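Local coordinates for polyketide synthase type I (Bacillus amyloliquefaciens, PDB 5KKU), which forms the N-terminal dehydratase domain of a modular synthase in the difficidin assembly line and probably eliminates water from carrier-bound polyketide intermediates, at residues G35-D40 and A192-L197; R53-R58 and L114-D119; P121-L126 and D262-D267; D225-Y230 and A274-L279. One frame throughout, in Å; residues are numbered along the deposited sequence.

Contact 1 (G35-D40 and A192-L197); sequences GVTLID and AHPAFL
Asp40 holds CG anti to its backbone N (chi1 169°), which carries the carboxylate off helix 37-49 and across to the loop just ahead of helix 194-200. There OD1 accepts a nearly straight hydrogen bond from Ala192 N at 3.0 Å, through the lone pair turned away from OD2. With CG anti to its carbonyl carbon (chi1 -68°) and an extended second torsion (chi2 -170°), Leu197 brings CD1 to the start of the other segment, 3.4 Å from Val36 O and 3.9 Å from Ile39 CB. Val36 meets it with CG2, the branch in the crowded position between N and C, 4.1 Å from Leu197 CB. Thr37 and Pro194 cross at about a right angle, OG1 of Thr37 lying 3.7 Å from Pro194 CB. Behind Pro194, His193 N-caps helix 194-200: its ND1, in the ring plane, accepts from Ala195 N, while NE2 bonds to Ala183 O. The two helix starts belong to the predicted N- and C-terminal halves of the double hotdog, and Val36 also packs close to Asp198, the predicted proton donor. Asp40 OD1 sits only 2.8 Å from Ala192 O, two acceptors that should repel each other. The salt bridge from OD2 to Arg44 probably offsets that cost and favours an ionised Asp40; a buried, charged carboxylate would then join the two predicted halves.

Contact 2 (R53-R58 and L114-D119); sequences RPIELR and LYLQED
Leu114 fits its forked end against Ile55, CD2 lying 3.6 Å from Ile55 CB, while CD1 meets Leu57 CD2 at 4.0 Å; one branched tip thus occupies the dip between two side chains of the antiparallel partner strand. Beside it, Leu116 CD2 fills the angle between Ile55 CG2 and Arg53 CB. On the face bearing Glu56 and Tyr115 the fit is flat. The extended Arg58 chain passes above the CD1-CE1 side of the Tyr115 ring and lays its guanidinium over the same face, planes 17° apart and CZ 3.7 Å from the ring centroid, a cation-pi stack. Glu56 OE2 keeps that plate from turning, taking both NE and NH2 of Arg58 in the guanidinium plane, with NH2 at 2.8 Å. Backbone bonds link Glu56 and Tyr115 in both directions, and Gln117 N adds a third to Pro54 O. Strand 55-62 lies between strands 107-116 and 219-229, Arg226 of the latter bridging to Glu56 OE1, while helix 37-49 packs on the Ile55 and Leu57 face.

Contact 3 (P121-L126 and D262-D267); sequences PRAKEL and DFTIYD
The linker that leads from the predicted N-terminal hotdog fold to the C-terminal one runs here, at the surface, over strand 258-266. Tyr266 carries most of the contact. With CG anti to its carbonyl carbon (chi1 -70°), it stands up from the strand and presents its hydroxyl to the linker backbone, OH donating to Lys124 O at 2.7 Å. The carbonyl oxygen lies near the ring plane, beyond the edge, whereas the hydroxyl approaches from above the carbonyl plane. Leu126 crosses the ring at about a right angle: its CB sits over one face, 4.2 Å from the centroid in a CH-pi contact, and CD2 rests 4.0 Å from Tyr266 CE2. Thr264 CG2 covers the opposite face, offset toward the rim, so the ring is sandwiched between methyl and methylene groups. Thr264 also receives the linker directly, OG1 lying 3.7 Å from Ala123 CB. Tyr240 of the neighbouring strand 236-248 touches Leu126 and Tyr266, and Glu275 OE2 takes a weak hydrogen bond from Arg122 N. A single main-chain carbonyl meets the one polar end of the tyrosine, and aliphatic carbon meets its faces; between these two segments the hold is one directional bond plus dispersion.

Contact 4 (D225-Y230 and A274-L279); sequences DRFCMY and AECEKL
Antiparallel strands 219-229 and 272-283 pair here within the predicted C-terminal hotdog fold, opening in a classic beta bulge where Asp225 and Arg226 both face Glu277. Arg226 leaves its strand with CG anti to N, then bends at chi3, swinging the guanidinium between two acidic side chains of the partner. Both carboxylates stand steeply to it, that of Glu275 at 81° and that of Glu277 at 64°. NH2 reaches Glu275 OE1 at 2.6 Å, and NE points straight to Glu277 OE2 at 3.2 Å, arriving from above that carboxylate plane. Tyr230 comes in next to the guanidinium, its OH donating to the same OE1 of Glu275 at 2.9 Å, so two donors grip that oxygen and probably keep Glu275 ionised. Arg226 NH1 reaches a third acid, Glu56. On the reverse face Ala274 CB meets Phe227 CZ at 4.1 Å and Met229 SD at 3.8 Å, while Cys276 sets its sulfur at the edge of the Phe227 ring, SG 5.2 Å from the centroid and CB 3.6 Å from Phe227 CD2.

From the N terminus, helix 37-49 opens contact 1, and strand 55-62 follows to open contact 2. Contact 2 closes first, at 114-119, wholly within the longer span that ends when contact 1 closes at 192-197. The linker then opens contact 3 before contact 1 has closed, so these two cross. Strand 219-229 opens contact 4 after contact 1; contact 3 closes at 262-267 and contact 4 at 274-279, crossing in turn. Contacts 1 and 3 join the two predicted hotdog halves, whereas 2 and 4 each pair strands within one half. Strands 55-62 and 219-229 are neighbours, with Leu57 N bonded probably to Phe227 O, so strand pairing passes from one predicted half to the other.

Contact 1 (G35-D40 and A192-L197)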
loop_
_atom_site.group_PDB
_atom_site.type_symbol
_atom_site.label_atom_id
_atom_site.label_comp_id
_atom_site.label_asym_id
_atom_site.label_seq_id
_atom_site.Cartn_x
_atom_site.Cartn_y
_atom_site.Cartn_z
ATOM N N GLY A 35 -3.055 -2.534 4.154
ATOM C CA GLY A 35 -2.518 -3.769 3.613
ATOM C C GLY A 35 -1.184 -3.569 2.921
ATOM O O GLY A 35 -0.310 -4.434 2.975
ATOM N N VAL A 36 -1.028 -2.422 2.268
ATOM C CA VAL A 36 0.192 -2.109 1.568
ATOM C C VAL A 36 1.353 -1.779 2.481
ATOM O O VAL A 36 2.451 -1.888 2.104
ATOM C CB VAL A 36 0.018 -0.998 0.514
ATOM C CG1 VAL A 36 -0.760 -1.485 -0.655
ATOM C CG2 VAL A 36 -0.553 0.281 1.082
ATOM N N THR A 37 1.085 -1.340 3.664
ATOM C CA THR A 37 2.076 -1.192 4.680
ATOM C C THR A 37 2.986 -2.425 4.815
ATOM O O THR A 37 4.150 -2.301 5.057
ATOM C CB THR A 37 1.375 -0.928 6.037
ATOM O OG1 THR A 37 0.720 0.318 6.004
ATOM C CG2 THR A 37 2.310 -0.930 7.147
ATOM N N LEU A 38 2.420 -3.613 4.677
ATOM C CA LEU A 38 3.137 -4.866 4.796
ATOM C C LEU A 38 4.184 -5.074 3.736
ATOM O O LEU A 38 5.115 -5.799 3.927
ATOM C CB LEU A 38 2.189 -6.040 4.870
ATOM C CG LEU A 38 1.091 -5.939 5.919
ATOM C CD1 LEU A 38 0.080 -6.982 5.664
ATOM C CD2 LEU A 38 1.572 -6.022 7.338
ATOM N N ILE A 39 4.043 -4.404 2.617
ATOM C CA ILE A 39 5.049 -4.427 1.585
ATOM C C ILE A 39 6.390 -3.904 2.132
ATOM O O ILE A 39 7.420 -4.482 1.892
ATOM C CB ILE A 39 4.613 -3.655 0.311
ATOM C CG1 ILE A 39 3.578 -4.431 -0.473
ATOM C CG2 ILE A 39 5.778 -3.346 -0.591
ATOM C CD1 ILE A 39 2.843 -3.676 -1.526
ATOM N N ASP A 40 6.340 -2.823 2.905
ATOM C CA ASP A 40 7.527 -2.273 3.558
ATOM C C ASP A 40 8.101 -3.258 4.539
ATOM O O ASP A 40 9.262 -3.416 4.650
ATOM C CB ASP A 40 7.227 -0.969 4.271
ATOM C CG ASP A 40 8.350 -0.499 5.164
ATOM O OD1 ASP A 40 9.338 0.033 4.738
ATOM O OD2 ASP A 40 8.235 -0.709 6.332
ATOM N N ALA A 192 10.232 1.380 2.213
ATOM C CA ALA A 192 9.252 2.010 1.359
ATOM C C ALA A 192 8.277 2.534 2.389
ATOM O O ALA A 192 7.782 1.817 3.195
ATOM C CB ALA A 192 8.739 1.075 0.310
ATOM N N HIS A 193 8.051 3.828 2.395
ATOM C CA HIS A 193 7.276 4.508 3.384
ATOM C C HIS A 193 5.833 4.116 3.112
ATOM O O HIS A 193 5.336 4.322 2.039
ATOM C CB HIS A 193 7.454 6.024 3.271
ATOM C CG HIS A 193 7.146 6.811 4.511
ATOM N ND1 HIS A 193 5.897 6.897 5.060
ATOM C CD2 HIS A 193 7.929 7.607 5.262
ATOM C CE1 HIS A 193 5.928 7.690 6.105
ATOM N NE2 HIS A 193 7.153 8.115 6.261
ATOM N N PRO A 194 5.175 3.620 4.132
ATOM C CA PRO A 194 3.798 3.208 4.039
ATOM C C PRO A 194 2.879 4.323 3.622
ATOM O O PRO A 194 1.963 4.071 2.910
ATOM C CB PRO A 194 3.503 2.745 5.438
ATOM C CG PRO A 194 4.758 2.193 5.887
ATOM C CD PRO A 194 5.803 3.079 5.328
ATOM N N ALA A 195 3.149 5.536 4.071
ATOM C CA ALA A 195 2.376 6.680 3.647
ATOM C C ALA A 195 2.401 6.857 2.142
ATOM O O ALA A 195 1.406 7.037 1.539
ATOM C CB ALA A 195 2.827 7.936 4.331
ATOM N N PHE A 196 3.581 6.791 1.555
ATOM C CA PHE A 196 3.749 6.818 0.136
ATOM C C PHE A 196 3.022 5.672 -0.558
ATOM O O PHE A 196 2.353 5.908 -1.513
ATOM C CB PHE A 196 5.214 6.805 -0.244
ATOM C CG PHE A 196 5.863 8.161 -0.306
ATOM C CD1 PHE A 196 5.178 9.265 -0.737
ATOM C CD2 PHE A 196 7.175 8.305 0.037
ATOM C CE1 PHE A 196 5.769 10.482 -0.780
ATOM C CE2 PHE A 196 7.783 9.514 -0.007
ATOM C CZ PHE A 196 7.083 10.604 -0.424
ATOM N N LEU A 197 3.141 4.461 -0.032
ATOM C CA LEU A 197 2.529 3.285 -0.577
ATOM C C LEU A 197 1.003 3.392 -0.570
ATOM O O LEU A 197 0.374 3.158 -1.554
ATOM C CB LEU A 197 3.021 2.035 0.149
ATOM C CG LEU A 197 4.468 1.575 0.012
ATOM C CD1 LEU A 197 4.657 0.217 0.610
ATOM C CD2 LEU A 197 4.903 1.541 -1.425
#

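Contact 2 (R53-R58 and L114-D119)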
loop_
_atom_site.group_PDB
_atom_site.type_symbol
_atom_site.label_atom_id
_atom_site.label_comp_id
_atom_site.label_asym_id
_atom_site.label_seq_id
_atom_site.Cartn_x
_atom_site.Cartn_y
_atom_site.Cartn_z
ATOM N N ARG A 53 19.896 -8.340 -0.911
ATOM C CA ARG A 53 20.015 -8.761 -2.287
ATOM C C ARG A 53 18.731 -8.104 -2.705
ATOM O O ARG A 53 17.776 -8.220 -1.979
ATOM C CB ARG A 53 20.017 -10.222 -2.615
ATOM C CG ARG A 53 21.338 -10.835 -2.306
ATOM C CD ARG A 53 21.442 -12.297 -2.637
ATOM N NE ARG A 53 21.282 -13.015 -1.394
ATOM C CZ ARG A 53 21.001 -14.300 -1.291
ATOM N NH1 ARG A 53 20.882 -15.051 -2.359
ATOM N NH2 ARG A 53 20.829 -14.811 -0.102
ATOM N N PRO A 54 18.676 -7.387 -3.819
ATOM C CA PRO A 54 17.382 -6.764 -4.105
ATOM C C PRO A 54 16.295 -7.774 -4.424
ATOM O O PRO A 54 16.602 -8.673 -5.110
ATOM C CB PRO A 54 17.689 -5.874 -5.301
ATOM C CG PRO A 54 18.713 -6.588 -6.026
ATOM C CD PRO A 54 19.623 -6.915 -4.935
ATOM N N ILE A 55 15.081 -7.605 -3.911
ATOM C CA ILE A 55 14.018 -8.564 -4.183
ATOM C C ILE A 55 12.688 -7.891 -4.492
ATOM O O ILE A 55 12.476 -6.723 -4.167
ATOM C CB ILE A 55 13.824 -9.535 -3.003
ATOM C CG1 ILE A 55 13.298 -8.787 -1.777
ATOM C CG2 ILE A 55 15.127 -10.249 -2.681
ATOM C CD1 ILE A 55 11.818 -8.480 -1.837
ATOM N N GLU A 56 11.795 -8.644 -5.124
ATOM C CA GLU A 56 10.478 -8.141 -5.482
ATOM C C GLU A 56 9.395 -9.068 -4.945
ATOM O O GLU A 56 9.689 -10.099 -4.338
ATOM C CB GLU A 56 10.349 -8.004 -7.000
ATOM C CG GLU A 56 10.327 -9.330 -7.743
ATOM C CD GLU A 56 10.495 -9.161 -9.241
ATOM O OE1 GLU A 56 11.123 -8.167 -9.662
ATOM O OE2 GLU A 56 9.998 -10.023 -9.997
ATOM N N LEU A 57 8.141 -8.695 -5.173
ATOM C CA LEU A 57 7.032 -9.469 -4.727
ATOM C C LEU A 57 6.032 -9.774 -5.815
ATOM O O LEU A 57 5.783 -8.979 -6.653
ATOM C CB LEU A 57 6.365 -8.806 -3.542
ATOM C CG LEU A 57 7.237 -8.262 -2.457
ATOM C CD1 LEU A 57 6.490 -7.333 -1.562
ATOM C CD2 LEU A 57 7.884 -9.344 -1.636
ATOM N N ARG A 58 5.458 -10.946 -5.794
ATOM C CA ARG A 58 4.476 -11.329 -6.765
ATOM C C ARG A 58 3.279 -12.017 -6.130
ATOM O O ARG A 58 3.384 -12.548 -5.087
ATOM C CB ARG A 58 5.089 -12.220 -7.819
ATOM C CG ARG A 58 6.379 -11.705 -8.380
ATOM C CD ARG A 58 6.799 -12.547 -9.548
ATOM N NE ARG A 58 8.093 -12.179 -10.059
ATOM C CZ ARG A 58 8.871 -12.998 -10.737
ATOM N NH1 ARG A 58 8.481 -14.217 -10.979
ATOM N NH2 ARG A 58 10.039 -12.585 -11.168
ATOM N N LEU A 114 8.113 -14.232 -2.851
ATOM C CA LEU A 114 9.260 -13.360 -2.925
ATOM C C LEU A 114 10.370 -13.873 -3.839
ATOM O O LEU A 114 10.904 -14.896 -3.629
ATOM C CB LEU A 114 9.776 -13.107 -1.539
ATOM C CG LEU A 114 10.818 -12.050 -1.308
ATOM C CD1 LEU A 114 10.649 -11.639 0.118
ATOM C CD2 LEU A 114 12.249 -12.483 -1.560
ATOM N N TYR A 115 10.714 -13.138 -4.872
ATOM C CA TYR A 115 11.772 -13.515 -5.786
ATOM C C TYR A 115 12.965 -12.609 -5.701
ATOM O O TYR A 115 12.872 -11.502 -5.300
ATOM C CB TYR A 115 11.293 -13.440 -7.203
ATOM C CG TYR A 115 10.275 -14.432 -7.562
ATOM C CD1 TYR A 115 9.007 -14.329 -7.083
ATOM C CD2 TYR A 115 10.575 -15.475 -8.379
ATOM C CE1 TYR A 115 8.068 -15.241 -7.406
ATOM C CE2 TYR A 115 9.638 -16.403 -8.715
ATOM C CZ TYR A 115 8.386 -16.274 -8.220
ATOM O OH TYR A 115 7.445 -17.180 -8.529
ATOM N N LEU A 116 14.084 -13.096 -6.154
ATOM C CA LEU A 116 15.216 -12.245 -6.196
ATOM C C LEU A 116 15.045 -11.362 -7.430
ATOM O O LEU A 116 14.609 -11.798 -8.436
ATOM C CB LEU A 116 16.479 -13.063 -6.245
ATOM C CG LEU A 116 16.753 -13.828 -4.958
ATOM C CD1 LEU A 116 17.432 -15.139 -5.243
ATOM C CD2 LEU A 116 17.595 -13.058 -3.983
ATOM N N GLN A 117 15.374 -10.100 -7.307
ATOM C CA GLN A 117 15.270 -9.181 -8.426
ATOM C C GLN A 117 16.616 -9.180 -9.114
ATOM O O GLN A 117 17.645 -9.129 -8.493
ATOM C CB GLN A 117 14.848 -7.835 -7.924
ATOM C CG GLN A 117 14.880 -6.732 -8.921
ATOM C CD GLN A 117 15.225 -5.419 -8.263
ATOM O OE1 GLN A 117 14.812 -5.118 -7.124
ATOM N NE2 GLN A 117 16.035 -4.642 -8.961
ATOM N N GLU A 118 16.577 -9.232 -10.422
ATOM C CA GLU A 118 17.709 -9.437 -11.319
ATOM C C GLU A 118 17.441 -8.833 -12.693
ATOM O O GLU A 118 18.325 -8.793 -13.548
ATOM C CB GLU A 118 18.023 -10.929 -11.452
ATOM C CG GLU A 118 16.839 -11.776 -11.885
ATOM C CD GLU A 118 17.202 -12.779 -12.962
ATOM O OE1 GLU A 118 17.663 -13.887 -12.614
ATOM O OE2 GLU A 118 17.027 -12.461 -14.157
ATOM N N ASP A 119 16.215 -8.363 -12.899
ATOM C CA ASP A 119 15.828 -7.760 -14.168
ATOM C C ASP A 119 15.592 -6.261 -14.018
ATOM O O ASP A 119 15.106 -5.800 -12.985
ATOM C CB ASP A 119 14.573 -8.437 -14.723
ATOM C CG ASP A 119 14.861 -9.801 -15.320
ATOM O OD1 ASP A 119 15.357 -9.857 -16.464
ATOM O OD2 ASP A 119 14.593 -10.815 -14.643
#

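Contact 3 (P121-L126 and D262-D267)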
loop_
_atom_site.group_PDB
_atom_site.type_symbol
_atom_site.label_atom_id
_atom_site.label_comp_id
_atom_site.label_asym_id
_atom_site.label_seq_id
_atom_site.Cartn_x
_atom_site.Cartn_y
_atom_site.Cartn_z
ATOM N N PRO A 121 14.121 -2.344 -14.721
ATOM C CA PRO A 121 12.747 -1.877 -14.905
ATOM C C PRO A 121 12.258 -1.891 -16.322
ATOM O O PRO A 121 12.972 -1.614 -17.228
ATOM C CB PRO A 121 12.811 -0.446 -14.418
ATOM C CG PRO A 121 13.759 -0.500 -13.327
ATOM C CD PRO A 121 14.855 -1.224 -13.954
ATOM N N ARG A 122 10.989 -2.184 -16.463
ATOM C CA ARG A 122 10.363 -2.270 -17.752
ATOM C C ARG A 122 9.574 -1.017 -18.107
ATOM O O ARG A 122 9.114 -0.878 -19.201
ATOM C CB ARG A 122 9.446 -3.467 -17.788
ATOM C CG ARG A 122 10.111 -4.743 -18.283
ATOM C CD ARG A 122 9.146 -5.910 -18.246
ATOM N NE ARG A 122 9.785 -7.131 -18.695
ATOM C CZ ARG A 122 10.732 -7.167 -19.620
ATOM N NH1 ARG A 122 11.119 -6.061 -20.196
ATOM N NH2 ARG A 122 11.306 -8.305 -19.960
ATOM N N ALA A 123 9.437 -0.112 -17.143
ATOM C CA ALA A 123 8.704 1.130 -17.356
ATOM C C ALA A 123 9.644 2.260 -17.761
ATOM O O ALA A 123 10.523 2.655 -16.996
ATOM C CB ALA A 123 7.925 1.507 -16.105
ATOM N N LYS A 124 9.451 2.778 -18.971
ATOM C CA LYS A 124 10.280 3.864 -19.481
ATOM C C LYS A 124 10.089 5.135 -18.660
ATOM O O LYS A 124 8.994 5.412 -18.171
ATOM C CB LYS A 124 9.961 4.135 -20.952
ATOM C CG LYS A 124 10.026 2.902 -21.839
ATOM C CD LYS A 124 8.762 2.753 -22.671
ATOM C CE LYS A 124 7.799 1.761 -22.039
ATOM N NZ LYS A 124 6.957 1.079 -23.059
ATOM N N GLU A 125 11.163 5.904 -18.512
ATOM C CA GLU A 125 11.117 7.146 -17.751
ATOM C C GLU A 125 10.011 8.064 -18.262
ATOM O O GLU A 125 9.316 7.738 -19.223
ATOM C CB GLU A 125 12.467 7.865 -17.815
ATOM C CG GLU A 125 12.842 8.357 -19.204
ATOM C CD GLU A 125 14.238 8.948 -19.256
ATOM O OE1 GLU A 125 15.207 8.211 -18.979
ATOM O OE2 GLU A 125 14.364 10.149 -19.571
ATOM N N LEU A 126 9.854 9.213 -17.611
ATOM C CA LEU A 126 8.857 10.156 -17.989
ATOM C C LEU A 126 9.308 11.545 -17.632
ATOM O O LEU A 126 9.907 11.759 -16.607
ATOM C CB LEU A 126 7.603 9.760 -17.190
ATOM C CG LEU A 126 6.400 10.684 -17.112
ATOM C CD1 LEU A 126 5.539 10.588 -18.346
ATOM C CD2 LEU A 126 5.596 10.438 -15.853
ATOM N N ASP A 262 -2.117 -0.818 -12.972
ATOM C CA ASP A 262 -0.676 -0.731 -12.888
ATOM C C ASP A 262 -0.328 0.665 -12.517
ATOM O O ASP A 262 -1.010 1.579 -12.912
ATOM C CB ASP A 262 -0.012 -0.951 -14.242
ATOM C CG ASP A 262 -0.080 -2.373 -14.742
ATOM O OD1 ASP A 262 -0.379 -3.280 -13.984
ATOM O OD2 ASP A 262 0.194 -2.547 -15.933
ATOM N N PHE A 263 0.681 0.888 -11.720
ATOM C CA PHE A 263 1.174 2.219 -11.520
ATOM C C PHE A 263 2.672 2.171 -11.511
ATOM O O PHE A 263 3.214 1.143 -11.246
ATOM C CB PHE A 263 0.557 2.945 -10.286
ATOM C CG PHE A 263 0.946 2.401 -8.933
ATOM C CD1 PHE A 263 2.162 2.672 -8.362
ATOM C CD2 PHE A 263 0.056 1.665 -8.206
ATOM C CE1 PHE A 263 2.487 2.187 -7.119
ATOM C CE2 PHE A 263 0.385 1.182 -6.982
ATOM C CZ PHE A 263 1.608 1.444 -6.440
ATOM N N THR A 264 3.336 3.273 -11.807
ATOM C CA THR A 264 4.771 3.367 -11.671
ATOM C C THR A 264 5.117 4.564 -10.838
ATOM O O THR A 264 4.556 5.589 -11.024
ATOM C CB THR A 264 5.485 3.500 -13.032
ATOM O OG1 THR A 264 5.065 2.465 -13.903
ATOM C CG2 THR A 264 6.993 3.505 -12.866
ATOM N N ILE A 265 6.063 4.436 -9.934
ATOM C CA ILE A 265 6.464 5.529 -9.083
ATOM C C ILE A 265 7.764 6.092 -9.568
ATOM O O ILE A 265 8.717 5.401 -9.615
ATOM C CB ILE A 265 6.563 5.115 -7.604
ATOM C CG1 ILE A 265 5.285 4.471 -7.103
ATOM C CG2 ILE A 265 6.799 6.319 -6.760
ATOM C CD1 ILE A 265 5.257 4.165 -5.637
ATOM N N TYR A 266 7.755 7.347 -9.937
ATOM C CA TYR A 266 8.923 8.061 -10.409
ATOM C C TYR A 266 9.524 9.015 -9.394
ATOM O O TYR A 266 8.826 9.487 -8.562
ATOM C CB TYR A 266 8.561 8.838 -11.655
ATOM C CG TYR A 266 8.305 7.987 -12.841
ATOM C CD1 TYR A 266 9.335 7.435 -13.577
ATOM C CD2 TYR A 266 7.010 7.719 -13.229
ATOM C CE1 TYR A 266 9.062 6.653 -14.657
ATOM C CE2 TYR A 266 6.742 6.944 -14.305
ATOM C CZ TYR A 266 7.757 6.403 -15.004
ATOM O OH TYR A 266 7.410 5.649 -16.034
ATOM N N ASP A 267 10.797 9.109 -9.447
ATOM C CA ASP A 267 11.221 10.299 -9.091
ATOM C C ASP A 267 10.950 11.233 -10.257
ATOM O O ASP A 267 10.435 11.067 -11.297
ATOM C CB ASP A 267 12.631 10.346 -8.501
ATOM C CG ASP A 267 13.734 10.112 -9.506
ATOM O OD1 ASP A 267 13.521 10.297 -10.685
ATOM O OD2 ASP A 267 14.842 9.768 -9.101
#

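Contact 4 (D225-Y230 and A274-L279)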
loop_
_atom_site.group_PDB
_atom_site.type_symbol
_atom_site.label_atom_id
_atom_site.label_comp_id
_atom_site.label_asym_id
_atom_site.label_seq_id
_atom_site.Cartn_x
_atom_site.Cartn_y
_atom_site.Cartn_z
ATOM N N ASP A 225 -0.211 -8.304 -8.625
ATOM C CA ASP A 225 0.508 -9.306 -9.390
ATOM C C ASP A 225 1.994 -9.189 -9.183
ATOM O O ASP A 225 2.654 -10.141 -8.947
ATOM C CB ASP A 225 0.157 -9.279 -10.858
ATOM C CG ASP A 225 -0.987 -10.163 -11.193
ATOM O OD1 ASP A 225 -1.640 -10.701 -10.299
ATOM O OD2 ASP A 225 -1.283 -10.341 -12.360
ATOM N N ARG A 226 2.516 -7.977 -9.259
ATOM C CA ARG A 226 3.897 -7.716 -8.990
ATOM C C ARG A 226 4.142 -6.345 -8.423
ATOM O O ARG A 226 3.578 -5.394 -8.890
ATOM C CB ARG A 226 4.777 -7.951 -10.218
ATOM C CG ARG A 226 6.233 -7.675 -9.956
ATOM C CD ARG A 226 7.173 -8.062 -11.072
ATOM N NE ARG A 226 7.423 -6.919 -11.914
ATOM C CZ ARG A 226 8.517 -6.206 -11.887
ATOM N NH1 ARG A 226 9.509 -6.542 -11.110
ATOM N NH2 ARG A 226 8.611 -5.187 -12.665
ATOM N N PHE A 227 4.982 -6.258 -7.415
ATOM C CA PHE A 227 5.485 -5.012 -6.908
ATOM C C PHE A 227 6.981 -5.098 -6.738
ATOM O O PHE A 227 7.480 -6.059 -6.254
ATOM C CB PHE A 227 4.825 -4.615 -5.594
ATOM C CG PHE A 227 5.114 -3.228 -5.176
ATOM C CD1 PHE A 227 6.211 -2.949 -4.456
ATOM C CD2 PHE A 227 4.258 -2.186 -5.506
ATOM C CE1 PHE A 227 6.497 -1.666 -4.082
ATOM C CE2 PHE A 227 4.534 -0.901 -5.115
ATOM C CZ PHE A 227 5.663 -0.645 -4.407
ATOM N N CYS A 228 7.701 -4.092 -7.148
ATOM C CA CYS A 228 9.129 -4.147 -7.119
ATOM C C CYS A 228 9.738 -2.790 -6.809
ATOM O O CYS A 228 9.476 -1.866 -7.504
ATOM C CB CYS A 228 9.625 -4.686 -8.453
ATOM S SG CYS A 228 11.376 -4.874 -8.637
ATOM N N MET A 229 10.497 -2.484 -5.850
ATOM C CA MET A 229 11.280 -1.329 -5.404
ATOM C C MET A 229 12.611 -1.267 -6.133
ATOM O O MET A 229 13.394 -2.213 -6.082
ATOM C CB MET A 229 11.523 -1.370 -3.891
ATOM C CG MET A 229 10.275 -1.220 -3.039
ATOM S SD MET A 229 9.416 0.343 -3.325
ATOM C CE MET A 229 10.606 1.517 -2.678
ATOM N N TYR A 230 12.900 -0.258 -6.896
ATOM C CA TYR A 230 14.200 -0.318 -7.485
ATOM C C TYR A 230 15.139 0.620 -6.765
ATOM O O TYR A 230 16.304 0.397 -6.701
ATOM C CB TYR A 230 14.155 -0.048 -8.952
ATOM C CG TYR A 230 13.438 -1.052 -9.735
ATOM C CD1 TYR A 230 14.063 -2.183 -10.208
ATOM C CD2 TYR A 230 12.126 -0.876 -10.038
ATOM C CE1 TYR A 230 13.390 -3.097 -10.965
ATOM C CE2 TYR A 230 11.457 -1.776 -10.793
ATOM C CZ TYR A 230 12.085 -2.869 -11.252
ATOM O OH TYR A 230 11.354 -3.719 -11.964
ATOM N N ALA A 274 9.703 2.547 -8.343
ATOM C CA ALA A 274 8.972 1.352 -8.120
ATOM C C ALA A 274 7.981 0.997 -9.227
ATOM O O ALA A 274 7.516 1.833 -9.906
ATOM C CB ALA A 274 8.286 1.455 -6.790
ATOM N N GLU A 275 7.629 -0.262 -9.348
ATOM C CA GLU A 275 6.660 -0.716 -10.295
ATOM C C GLU A 275 5.606 -1.565 -9.636
ATOM O O GLU A 275 5.913 -2.446 -8.859
ATOM C CB GLU A 275 7.317 -1.538 -11.386
ATOM C CG GLU A 275 8.180 -0.812 -12.379
ATOM C CD GLU A 275 8.507 -1.676 -13.558
ATOM O OE1 GLU A 275 9.018 -2.737 -13.369
ATOM O OE2 GLU A 275 8.206 -1.322 -14.668
ATOM N N CYS A 276 4.381 -1.351 -10.010
ATOM C CA CYS A 276 3.305 -2.124 -9.532
ATOM C C CYS A 276 2.471 -2.633 -10.662
ATOM O O CYS A 276 1.882 -1.900 -11.361
ATOM C CB CYS A 276 2.479 -1.316 -8.567
ATOM S SG CYS A 276 1.125 -2.155 -7.818
ATOM N N GLU A 277 2.376 -3.922 -10.790
ATOM C CA GLU A 277 1.640 -4.496 -11.873
ATOM C C GLU A 277 0.337 -5.042 -11.395
ATOM O O GLU A 277 0.332 -5.873 -10.541
ATOM C CB GLU A 277 2.436 -5.608 -12.485
ATOM C CG GLU A 277 3.435 -5.180 -13.484
ATOM C CD GLU A 277 4.185 -6.341 -14.012
ATOM O OE1 GLU A 277 3.569 -7.393 -14.210
ATOM O OE2 GLU A 277 5.372 -6.202 -14.214
ATOM N N LYS A 278 -0.729 -4.544 -11.953
ATOM C CA LYS A 278 -2.047 -4.992 -11.671
ATOM C C LYS A 278 -2.460 -4.951 -10.196
ATOM O O LYS A 278 -2.672 -5.952 -9.592
ATOM C CB LYS A 278 -2.270 -6.355 -12.300
ATOM C CG LYS A 278 -3.713 -6.671 -12.539
ATOM C CD LYS A 278 -3.987 -8.148 -12.453
ATOM C CE LYS A 278 -5.132 -8.562 -13.360
ATOM N NZ LYS A 278 -6.465 -7.981 -13.054
ATOM N N LEU A 279 -2.626 -3.770 -9.644
ATOM C CA LEU A 279 -3.203 -3.644 -8.322
ATOM C C LEU A 279 -4.682 -3.816 -8.412
ATOM O O LEU A 279 -5.370 -3.054 -9.009
ATOM C CB LEU A 279 -2.819 -2.346 -7.644
ATOM C CG LEU A 279 -3.718 -1.836 -6.534
ATOM C CD1 LEU A 279 -3.494 -2.617 -5.281
ATOM C CD2 LEU A 279 -3.545 -0.374 -6.268
#